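PDB 5H4E: beta 1-3 glucanase from Clostridium beijerinckii NCIMB 8052, which probably hydrolyses beta-1,3-glucans through its glycoside hydrolase family 64 domain. Local coordinates for residues H224-Y229 / P277-V282; I299-C304 / F349-V354; R309-D314 / A322-D327. One frame throughout, in Å; residues are numbered along the deposited sequence.

Contact 1: residues H224-Y229 / P277-V282; sequences HYFDSY and PSTQEV
Thr279 OG1 is gripped from two directions by the segment 224-229. Thr279 OG1 accepts from Phe226 N at 2.8 Å, with an N-H...O angle of 148°. Thr279 OG1 donates to Asp227 OD1, again at 2.8 Å, meeting that oxygen nearly along the C-O bond. The threonine chi1 of -79° holds OG1 beside Thr279 N, where one water can span that N and the aspartate that OG1 bonds. This water donates to Asp227 OD1 and accepts from Thr279 N at 2.9 Å. The other carboxylate oxygen, Asp227 OD2, takes a bond from His224 ND1, which approaches from above the carboxylate plane.

Next to this polar patch lies an apolar one. Val282 CG1 sits over the centre of the Phe226 ring, 3.9 Å from the centroid, in a CH-pi contact. Thr279 CG2 lies at the edge of the same ring. On the ring's opposite face, towards the rim, is Tyr225 CE2.

The contact joins the starts of helices 227-236 and 279-284. Ser278 is the N-cap of the second. Its OG accepts from Glu281 N, and Ser278 N donates back to Glu281 OE1, which completes a capping box. Asp227 OD1 thus receives protons from Thr279 and the water, while OD2 receives one from His224. These three donors fix the rotation of the carboxylate and tie the two helix starts together.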
loop_
_atom_site.group_PDB
_atom_site.type_symbol
_atom_site.label_atom_id
_atom_site.label_comp_id
_atom_site.label_asym_id
_atom_site.label_seq_id
_atom_site.Cartn_x
_atom_site.Cartn_y
_atom_site.Cartn_z
ATOM N N HIS A 224 6.655 -12.799 -17.113
ATOM C CA HIS A 224 7.541 -12.046 -17.991
ATOM C C HIS A 224 6.824 -10.909 -18.716
ATOM O O HIS A 224 7.297 -10.429 -19.739
ATOM C CB HIS A 224 8.190 -13.003 -18.990
ATOM C CG HIS A 224 8.978 -14.086 -18.329
ATOM N ND1 HIS A 224 10.217 -13.863 -17.771
ATOM C CD2 HIS A 224 8.681 -15.385 -18.084
ATOM C CE1 HIS A 224 10.659 -14.982 -17.225
ATOM N NE2 HIS A 224 9.749 -15.922 -17.410
ATOM N N TYR A 225 5.700 -10.472 -18.158
ATOM C CA TYR A 225 4.828 -9.489 -18.800
ATOM C C TYR A 225 5.566 -8.214 -19.231
ATOM O O TYR A 225 5.315 -7.685 -20.307
ATOM C CB TYR A 225 3.667 -9.136 -17.861
ATOM C CG TYR A 225 2.694 -8.107 -18.415
ATOM C CD1 TYR A 225 1.901 -8.389 -19.519
ATOM C CD2 TYR A 225 2.558 -6.863 -17.809
ATOM C CE1 TYR A 225 1.010 -7.441 -20.030
ATOM C CE2 TYR A 225 1.672 -5.921 -18.303
ATOM C CZ TYR A 225 0.908 -6.209 -19.402
ATOM O OH TYR A 225 0.039 -5.256 -19.878
ATOM N N PHE A 226 6.487 -7.726 -18.410
ATOM C CA PHE A 226 7.153 -6.467 -18.725
ATOM C C PHE A 226 8.485 -6.620 -19.461
ATOM O O PHE A 226 9.101 -5.628 -19.817
ATOM C CB PHE A 226 7.402 -5.661 -17.454
ATOM C CG PHE A 226 6.236 -4.801 -17.034
ATOM C CD1 PHE A 226 6.006 -3.577 -17.644
ATOM C CD2 PHE A 226 5.392 -5.205 -16.011
ATOM C CE1 PHE A 226 4.940 -2.774 -17.254
ATOM C CE2 PHE A 226 4.326 -4.411 -15.627
ATOM C CZ PHE A 226 4.099 -3.197 -16.252
ATOM N N ASP A 227 8.923 -7.856 -19.677
ATOM C CA ASP A 227 10.298 -8.127 -20.109
ATOM C C ASP A 227 10.715 -7.453 -21.423
ATOM O O ASP A 227 11.779 -6.841 -21.496
ATOM C CB ASP A 227 10.513 -9.634 -20.241
ATOM C CG ASP A 227 10.646 -10.326 -18.897
ATOM O OD1 ASP A 227 10.172 -9.765 -17.886
ATOM O OD2 ASP A 227 11.241 -11.422 -18.859
ATOM N N SER A 228 9.902 -7.597 -22.459
ATOM C CA SER A 228 10.265 -7.026 -23.753
ATOM C C SER A 228 10.362 -5.500 -23.674
ATOM O O SER A 228 11.259 -4.897 -24.275
ATOM C CB SER A 228 9.270 -7.430 -24.828
ATOM O OG SER A 228 9.598 -6.761 -26.041
ATOM N N TYR A 229 9.453 -4.889 -22.913
ATOM C CA TYR A 229 9.428 -3.429 -22.760
ATOM C C TYR A 229 10.666 -3.000 -22.004
ATOM O O TYR A 229 11.347 -2.056 -22.405
ATOM C CB TYR A 229 8.140 -2.984 -22.046
ATOM C CG TYR A 229 7.984 -1.490 -21.751
ATOM C CD1 TYR A 229 8.225 -0.524 -22.729
ATOM C CD2 TYR A 229 7.559 -1.057 -20.496
ATOM C CE1 TYR A 229 8.059 0.833 -22.457
ATOM C CE2 TYR A 229 7.390 0.301 -20.217
ATOM C CZ TYR A 229 7.641 1.240 -21.208
ATOM O OH TYR A 229 7.489 2.592 -20.950
ATOM N N PRO A 277 15.792 -4.497 -14.367
ATOM C CA PRO A 277 14.722 -5.054 -13.519
ATOM C C PRO A 277 13.969 -6.237 -14.132
ATOM O O PRO A 277 13.835 -6.334 -15.353
ATOM C CB PRO A 277 13.774 -3.863 -13.325
ATOM C CG PRO A 277 13.993 -3.003 -14.524
ATOM C CD PRO A 277 15.458 -3.155 -14.880
ATOM N N SER A 278 13.494 -7.137 -13.276
ATOM C CA SER A 278 12.552 -8.158 -13.690
ATOM C C SER A 278 11.153 -7.566 -13.735
ATOM O O SER A 278 10.928 -6.435 -13.283
ATOM C CB SER A 278 12.573 -9.339 -12.724
ATOM O OG SER A 278 12.178 -8.900 -11.431
ATOM N N THR A 279 10.219 -8.345 -14.260
ATOM C CA THR A 279 8.808 -7.991 -14.220
ATOM C C THR A 279 8.343 -7.834 -12.768
ATOM O O THR A 279 7.560 -6.932 -12.453
ATOM C CB THR A 279 7.964 -9.048 -14.986
ATOM O OG1 THR A 279 8.072 -8.799 -16.396
ATOM C CG2 THR A 279 6.490 -8.999 -14.606
ATOM N N GLN A 280 8.854 -8.686 -11.882
ATOM C CA GLN A 280 8.442 -8.633 -10.479
ATOM C C GLN A 280 8.975 -7.373 -9.816
ATOM O O GLN A 280 8.295 -6.764 -9.009
ATOM C CB GLN A 280 8.919 -9.869 -9.706
ATOM C CG GLN A 280 8.215 -11.160 -10.103
ATOM C CD GLN A 280 8.591 -11.617 -11.494
ATOM O OE1 GLN A 280 9.776 -11.699 -11.831
ATOM N NE2 GLN A 280 7.590 -11.888 -12.320
ATOM N N GLU A 281 10.193 -6.971 -10.163
ATOM C CA GLU A 281 10.761 -5.782 -9.555
ATOM C C GLU A 281 10.016 -4.519 -9.984
ATOM O O GLU A 281 9.882 -3.573 -9.203
ATOM C CB GLU A 281 12.250 -5.675 -9.885
ATOM C CG GLU A 281 13.074 -6.599 -9.004
ATOM C CD GLU A 281 14.508 -6.769 -9.461
ATOM O OE1 GLU A 281 14.776 -6.642 -10.674
ATOM O OE2 GLU A 281 15.371 -7.042 -8.599
ATOM N N VAL A 282 9.533 -4.500 -11.222
ATOM C CA VAL A 282 8.699 -3.384 -11.672
ATOM C C VAL A 282 7.403 -3.332 -10.860
ATOM O O VAL A 282 7.057 -2.301 -10.273
ATOM C CB VAL A 282 8.386 -3.495 -13.178
ATOM C CG1 VAL A 282 7.220 -2.566 -13.589
ATOM C CG2 VAL A 282 9.637 -3.189 -13.987
HETATM O O HOH W 1 11.184 -10.754 -15.531
#

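Contact 2: residues I299-C304 / F349-V354; sequences IKAQVC and FCYDDV
Tyr351 lays one face of its ring over Ala301 of the helix 294-309. Ala301 CA stands 3.7 Å from the ring centroid and 11° off the normal, a CH-pi contact over the middle of the face. Ala301 CB reaches towards one side of the ring and comes within 3.4 Å of Tyr351 CD1. The other side of the ring meets Cys304, one helical turn further on. Cys304 SG touches Tyr351 CD2 at 3.5 Å and lies near the ring plane, so the sulfur-aromatic contact is made at the edge. On the opposite face of the ring, over its centre, is Cys350 SG, from the tyrosine's own segment.

Val354 is the second point of attachment. Its two methyls straddle different parts of the helix. Val354 CG2 packs 3.4 Å from Ala301 O and also meets Ala301 CB. Val354 CG1 lies 3.3 Å from Gln302 OE1. Gln302 CB points away from the loop, but the chain is bent at chi2 (-90°), and its amide comes back to the valine.

The loop 349-354 lies between helix 332-339 and strand 361-363 and packs on the middle of helix 294-309. Two successive type I turns, Phe349-Asp352 and Tyr351-Val354, shape it. Asp352 also bonds His338, and Val354 packs on Ala305. Lys300 sends its NZ away from the loop to backbone oxygens that include that of Asp290.

No hydrogen bond crosses between the two segments. Residues 299-304 hold the loop through CH-pi, sulfur-aromatic and methyl contacts, and the small Ala301 lets the ring lie close against the helix backbone. Polar ties to this helix come from Arg309 at its end, which forms a salt bridge with Asp352.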
loop_
_atom_site.group_PDB
_atom_site.type_symbol
_atom_site.label_atom_id
_atom_site.label_comp_id
_atom_site.label_asym_id
_atom_site.label_seq_id
_atom_site.Cartn_x
_atom_site.Cartn_y
_atom_site.Cartn_z
ATOM N N ILE A 299 15.375 8.422 -7.745
ATOM C CA ILE A 299 15.508 7.976 -9.134
ATOM C C ILE A 299 14.846 6.619 -9.346
ATOM O O ILE A 299 14.111 6.422 -10.318
ATOM C CB ILE A 299 16.982 7.871 -9.563
ATOM C CG1 ILE A 299 17.575 9.262 -9.785
ATOM C CG2 ILE A 299 17.118 6.994 -10.817
ATOM C CD1 ILE A 299 19.088 9.274 -9.781
ATOM N N LYS A 300 15.098 5.679 -8.434
ATOM C CA LYS A 300 14.486 4.349 -8.526
ATOM C C LYS A 300 12.955 4.431 -8.463
ATOM O O LYS A 300 12.257 3.691 -9.160
ATOM C CB LYS A 300 15.023 3.436 -7.413
ATOM C CG LYS A 300 16.479 3.030 -7.631
ATOM C CD LYS A 300 17.065 2.263 -6.449
ATOM C CE LYS A 300 18.569 2.126 -6.620
ATOM N NZ LYS A 300 19.172 1.156 -5.652
ATOM N N ALA A 301 12.443 5.348 -7.644
ATOM C CA ALA A 301 10.997 5.531 -7.510
ATOM C C ALA A 301 10.395 6.013 -8.833
ATOM O O ALA A 301 9.361 5.516 -9.294
ATOM C CB ALA A 301 10.689 6.518 -6.389
ATOM N N GLN A 302 11.053 6.990 -9.439
ATOM C CA GLN A 302 10.567 7.546 -10.692
ATOM C C GLN A 302 10.618 6.514 -11.808
ATOM O O GLN A 302 9.682 6.403 -12.597
ATOM C CB GLN A 302 11.382 8.768 -11.066
ATOM C CG GLN A 302 11.190 9.910 -10.113
ATOM C CD GLN A 302 10.054 10.813 -10.535
ATOM O OE1 GLN A 302 9.438 10.600 -11.584
ATOM N NE2 GLN A 302 9.787 11.849 -9.738
ATOM N N VAL A 303 11.710 5.761 -11.876
ATOM C CA VAL A 303 11.882 4.782 -12.948
ATOM C C VAL A 303 10.879 3.638 -12.781
ATOM O O VAL A 303 10.214 3.222 -13.733
ATOM C CB VAL A 303 13.339 4.255 -12.983
ATOM C CG1 VAL A 303 13.462 3.052 -13.892
ATOM C CG2 VAL A 303 14.295 5.388 -13.440
ATOM N N CYS A 304 10.724 3.150 -11.559
ATOM C CA CYS A 304 9.739 2.102 -11.323
ATOM C C CYS A 304 8.324 2.557 -11.716
ATOM O O CYS A 304 7.599 1.852 -12.425
ATOM C CB CYS A 304 9.764 1.673 -9.855
ATOM S SG CYS A 304 8.627 0.332 -9.477
ATOM N N PHE A 349 0.093 0.837 -7.020
ATOM C CA PHE A 349 1.345 0.089 -6.917
ATOM C C PHE A 349 2.267 0.892 -6.010
ATOM O O PHE A 349 1.983 2.064 -5.724
ATOM C CB PHE A 349 1.992 -0.166 -8.295
ATOM C CG PHE A 349 2.394 1.091 -9.021
ATOM C CD1 PHE A 349 1.470 1.789 -9.785
ATOM C CD2 PHE A 349 3.693 1.577 -8.937
ATOM C CE1 PHE A 349 1.829 2.957 -10.455
ATOM C CE2 PHE A 349 4.053 2.747 -9.590
ATOM C CZ PHE A 349 3.115 3.437 -10.352
ATOM N N CYS A 350 3.354 0.256 -5.571
ATOM C CA CYS A 350 4.258 0.780 -4.538
ATOM C C CYS A 350 4.604 2.260 -4.686
ATOM O O CYS A 350 4.457 3.027 -3.737
ATOM C CB CYS A 350 5.559 -0.039 -4.522
ATOM S SG CYS A 350 6.760 0.436 -3.238
ATOM N N TYR A 351 5.048 2.655 -5.877
ATOM C CA TYR A 351 5.546 4.012 -6.094
ATOM C C TYR A 351 4.548 4.969 -6.736
ATOM O O TYR A 351 4.944 5.924 -7.419
ATOM C CB TYR A 351 6.806 3.953 -6.952
ATOM C CG TYR A 351 8.025 3.472 -6.197
ATOM C CD1 TYR A 351 8.523 4.198 -5.128
ATOM C CD2 TYR A 351 8.683 2.309 -6.565
ATOM C CE1 TYR A 351 9.652 3.781 -4.438
ATOM C CE2 TYR A 351 9.813 1.881 -5.885
ATOM C CZ TYR A 351 10.292 2.623 -4.821
ATOM O OH TYR A 351 11.415 2.208 -4.137
ATOM N N ASP A 352 3.259 4.729 -6.511
ATOM C CA ASP A 352 2.229 5.533 -7.148
ATOM C C ASP A 352 2.211 6.972 -6.629
ATOM O O ASP A 352 1.553 7.831 -7.216
ATOM C CB ASP A 352 0.850 4.887 -6.966
ATOM C CG ASP A 352 0.039 4.860 -8.265
ATOM O OD1 ASP A 352 0.306 5.696 -9.158
ATOM O OD2 ASP A 352 -0.855 3.996 -8.401
ATOM N N ASP A 353 2.937 7.239 -5.543
ATOM C CA ASP A 353 3.003 8.595 -5.008
ATOM C C ASP A 353 4.001 9.455 -5.798
ATOM O O ASP A 353 4.118 10.665 -5.564
ATOM C CB ASP A 353 3.335 8.582 -3.502
ATOM C CG ASP A 353 4.646 7.886 -3.183
ATOM O OD1 ASP A 353 4.992 6.883 -3.849
ATOM O OD2 ASP A 353 5.327 8.350 -2.247
ATOM N N VAL A 354 4.692 8.837 -6.757
ATOM C CA VAL A 354 5.528 9.614 -7.675
ATOM C C VAL A 354 4.640 10.616 -8.407
ATOM O O VAL A 354 3.663 10.222 -9.054
ATOM C CB VAL A 354 6.277 8.730 -8.675
ATOM C CG1 VAL A 354 6.917 9.584 -9.757
ATOM C CG2 VAL A 354 7.346 7.927 -7.949
#

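Contact 3: residues R309-D314 / A322-D327; sequences RHVMLD and AYFYKD
Arg309 and Phe324 lie side by side and point the same way. The guanidinium and ring planes are only 3° apart. Arg309 CD stands over the centre of the Phe324 ring, 3.6 Å from the centroid, and Arg309 NE comes within 3.6 Å of Phe324 CE2. The arginine is extended from CG to NE, which lays CD and NE over the ring. Phe324 CE2 lies over one face of the guanidinium, offset toward the rim. Val311 CG1 meets the edge of the same phenyl ring, 4.0 Å from Phe324 CD1.

Tyr325 packs on an adjoining side of the arginine. Its ring faces Arg309 CA, and its OH reaches Arg309 CG. A water joins the two polar groups: it accepts from Arg309 NE at 3.0 Å and bonds Tyr325 OH at 2.6 Å. The backbones are tied by a bond from Tyr325 N to Arg309 O, 2.8 Å long.

His310 carries the contact outward. The backbone oxygen of Asp327 lies over one face of its ring, and ND1 bonds the oxygen of Pro329.

His310 is the first residue after helix 294-309, in a Schellman motif. The loop 322-327 packs against this end. Beyond it, Arg309 NH2, which also serves Asp352, bonds Val354 O. The Tyr325 side chain packs on helix 332-339, and the His310 ring stacks on Tyr229 of helix 227-236.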
loop_
_atom_site.group_PDB
_atom_site.type_symbol
_atom_site.label_atom_id
_atom_site.label_comp_id
_atom_site.label_asym_id
_atom_site.label_seq_id
_atom_site.Cartn_x
_atom_site.Cartn_y
_atom_site.Cartn_z
ATOM N N ARG A 309 3.630 2.782 -15.484
ATOM C CA ARG A 309 2.756 3.702 -16.213
ATOM C C ARG A 309 3.023 3.698 -17.722
ATOM O O ARG A 309 2.313 4.376 -18.478
ATOM C CB ARG A 309 2.917 5.125 -15.656
ATOM C CG ARG A 309 2.390 5.292 -14.223
ATOM C CD ARG A 309 2.911 6.572 -13.558
ATOM N NE ARG A 309 2.354 6.748 -12.218
ATOM C CZ ARG A 309 2.806 7.625 -11.323
ATOM N NH1 ARG A 309 3.847 8.406 -11.611
ATOM N NH2 ARG A 309 2.230 7.707 -10.125
ATOM N N HIS A 310 4.011 2.902 -18.142
ATOM C CA HIS A 310 4.487 2.815 -19.531
ATOM C C HIS A 310 4.784 4.205 -20.118
ATOM O O HIS A 310 4.215 4.599 -21.129
ATOM C CB HIS A 310 3.475 2.061 -20.419
ATOM C CG HIS A 310 4.037 1.601 -21.736
ATOM N ND1 HIS A 310 4.207 0.266 -22.048
ATOM C CD2 HIS A 310 4.441 2.294 -22.832
ATOM C CE1 HIS A 310 4.699 0.157 -23.272
ATOM N NE2 HIS A 310 4.848 1.371 -23.770
ATOM N N VAL A 311 5.691 4.940 -19.483
ATOM C CA VAL A 311 6.115 6.241 -19.990
ATOM C C VAL A 311 7.633 6.422 -19.880
ATOM O O VAL A 311 8.127 7.554 -19.899
ATOM C CB VAL A 311 5.415 7.416 -19.248
ATOM C CG1 VAL A 311 3.967 7.580 -19.724
ATOM C CG2 VAL A 311 5.493 7.238 -17.722
ATOM N N MET A 312 8.365 5.309 -19.783
ATOM C CA MET A 312 9.822 5.360 -19.655
ATOM C C MET A 312 10.471 6.103 -20.830
ATOM O O MET A 312 11.531 6.709 -20.682
ATOM C CB MET A 312 10.398 3.941 -19.526
ATOM C CG MET A 312 10.510 3.459 -18.063
ATOM S SD MET A 312 11.602 4.512 -17.075
ATOM C CE MET A 312 13.234 4.002 -17.646
ATOM N N LEU A 313 9.820 6.084 -21.986
ATOM C CA LEU A 313 10.362 6.783 -23.157
ATOM C C LEU A 313 9.850 8.218 -23.303
ATOM O O LEU A 313 10.137 8.878 -24.300
ATOM C CB LEU A 313 10.044 5.992 -24.428
ATOM C CG LEU A 313 10.631 4.580 -24.425
ATOM C CD1 LEU A 313 10.149 3.752 -25.598
ATOM C CD2 LEU A 313 12.151 4.626 -24.392
ATOM N N ASP A 314 9.093 8.700 -22.322
ATOM C CA ASP A 314 8.553 10.065 -22.382
ATOM C C ASP A 314 8.692 10.778 -21.040
ATOM O O ASP A 314 7.683 11.115 -20.408
ATOM C CB ASP A 314 7.076 10.034 -22.816
ATOM C CG ASP A 314 6.517 11.420 -23.149
ATOM O OD1 ASP A 314 7.296 12.380 -23.333
ATOM O OD2 ASP A 314 5.283 11.540 -23.251
ATOM N N ALA A 322 -2.342 11.994 -18.286
ATOM C CA ALA A 322 -2.971 11.857 -19.586
ATOM C C ALA A 322 -2.124 10.975 -20.492
ATOM O O ALA A 322 -2.604 10.458 -21.503
ATOM C CB ALA A 322 -3.206 13.238 -20.213
ATOM N N TYR A 323 -0.862 10.789 -20.115
ATOM C CA TYR A 323 0.050 9.983 -20.916
ATOM C C TYR A 323 0.279 8.580 -20.341
ATOM O O TYR A 323 0.956 7.767 -20.972
ATOM C CB TYR A 323 1.390 10.710 -21.065
ATOM C CG TYR A 323 1.284 11.946 -21.928
ATOM C CD1 TYR A 323 0.821 13.146 -21.405
ATOM C CD2 TYR A 323 1.617 11.903 -23.275
ATOM C CE1 TYR A 323 0.714 14.279 -22.200
ATOM C CE2 TYR A 323 1.512 13.023 -24.074
ATOM C CZ TYR A 323 1.057 14.206 -23.529
ATOM O OH TYR A 323 0.953 15.319 -24.324
ATOM N N PHE A 324 -0.294 8.298 -19.166
ATOM C CA PHE A 324 -0.040 7.030 -18.479
ATOM C C PHE A 324 -0.915 5.910 -19.058
ATOM O O PHE A 324 -2.046 6.159 -19.480
ATOM C CB PHE A 324 -0.323 7.105 -16.962
ATOM C CG PHE A 324 0.474 8.143 -16.191
ATOM C CD1 PHE A 324 1.592 8.769 -16.723
ATOM C CD2 PHE A 324 0.090 8.463 -14.892
ATOM C CE1 PHE A 324 2.293 9.721 -15.978
ATOM C CE2 PHE A 324 0.782 9.410 -14.149
ATOM C CZ PHE A 324 1.891 10.032 -14.694
ATOM N N TYR A 325 -0.393 4.685 -19.026
ATOM C CA TYR A 325 -1.149 3.471 -19.350
ATOM C C TYR A 325 -1.717 3.452 -20.765
ATOM O O TYR A 325 -2.752 2.833 -21.013
ATOM C CB TYR A 325 -2.293 3.285 -18.352
ATOM C CG TYR A 325 -1.868 3.374 -16.904
ATOM C CD1 TYR A 325 -1.141 2.349 -16.306
ATOM C CD2 TYR A 325 -2.207 4.473 -16.130
ATOM C CE1 TYR A 325 -0.759 2.427 -14.977
ATOM C CE2 TYR A 325 -1.831 4.559 -14.789
ATOM C CZ TYR A 325 -1.109 3.534 -14.223
ATOM O OH TYR A 325 -0.753 3.617 -12.896
ATOM N N LYS A 326 -1.023 4.104 -21.695
ATOM C CA LYS A 326 -1.527 4.256 -23.060
ATOM C C LYS A 326 -1.199 3.066 -23.958
ATOM O O LYS A 326 -1.781 2.901 -25.028
ATOM C CB LYS A 326 -0.975 5.537 -23.681
ATOM C CG LYS A 326 -1.657 6.812 -23.209
ATOM C CD LYS A 326 -3.022 6.964 -23.876
ATOM C CE LYS A 326 -3.764 8.228 -23.438
ATOM N NZ LYS A 326 -4.015 8.289 -21.963
ATOM N N ASP A 327 -0.254 2.243 -23.538
ATOM C CA ASP A 327 -0.007 1.007 -24.267
ATOM C C ASP A 327 0.537 -0.067 -23.343
ATOM O O ASP A 327 1.100 0.230 -22.288
ATOM C CB ASP A 327 0.958 1.237 -25.435
ATOM C CG ASP A 327 0.931 0.086 -26.451
ATOM O OD1 ASP A 327 0.029 -0.788 -26.348
ATOM O OD2 ASP A 327 1.803 0.054 -27.351
HETATM O O HOH W 2 -0.490 5.964 -11.759
HETATM O O HOH W 3 1.657 5.270 -21.698
#

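In the fold
All three contacts lie on the same side of the chain's centre. Contact 2 is the buried one; it has no hydrogen bond across its segments and is mainly apolar and aromatic. Contacts 1 and 3 are partly buried, and both mix ring packing with hydrogen bonds and water. Their centres lie about 20 and 22 Å from the centre of the chain, against about 12 Å for contact 2. Contacts 2 and 3 share helix 294-309: one uses its middle, the other its C-terminal end. Contact 3 is nested within the loop closed by contact 2. Contact 1 works instead at helix N-termini. It touches contact 2 through Val282 and Cys304, and contact 3 through Tyr229 and Met312.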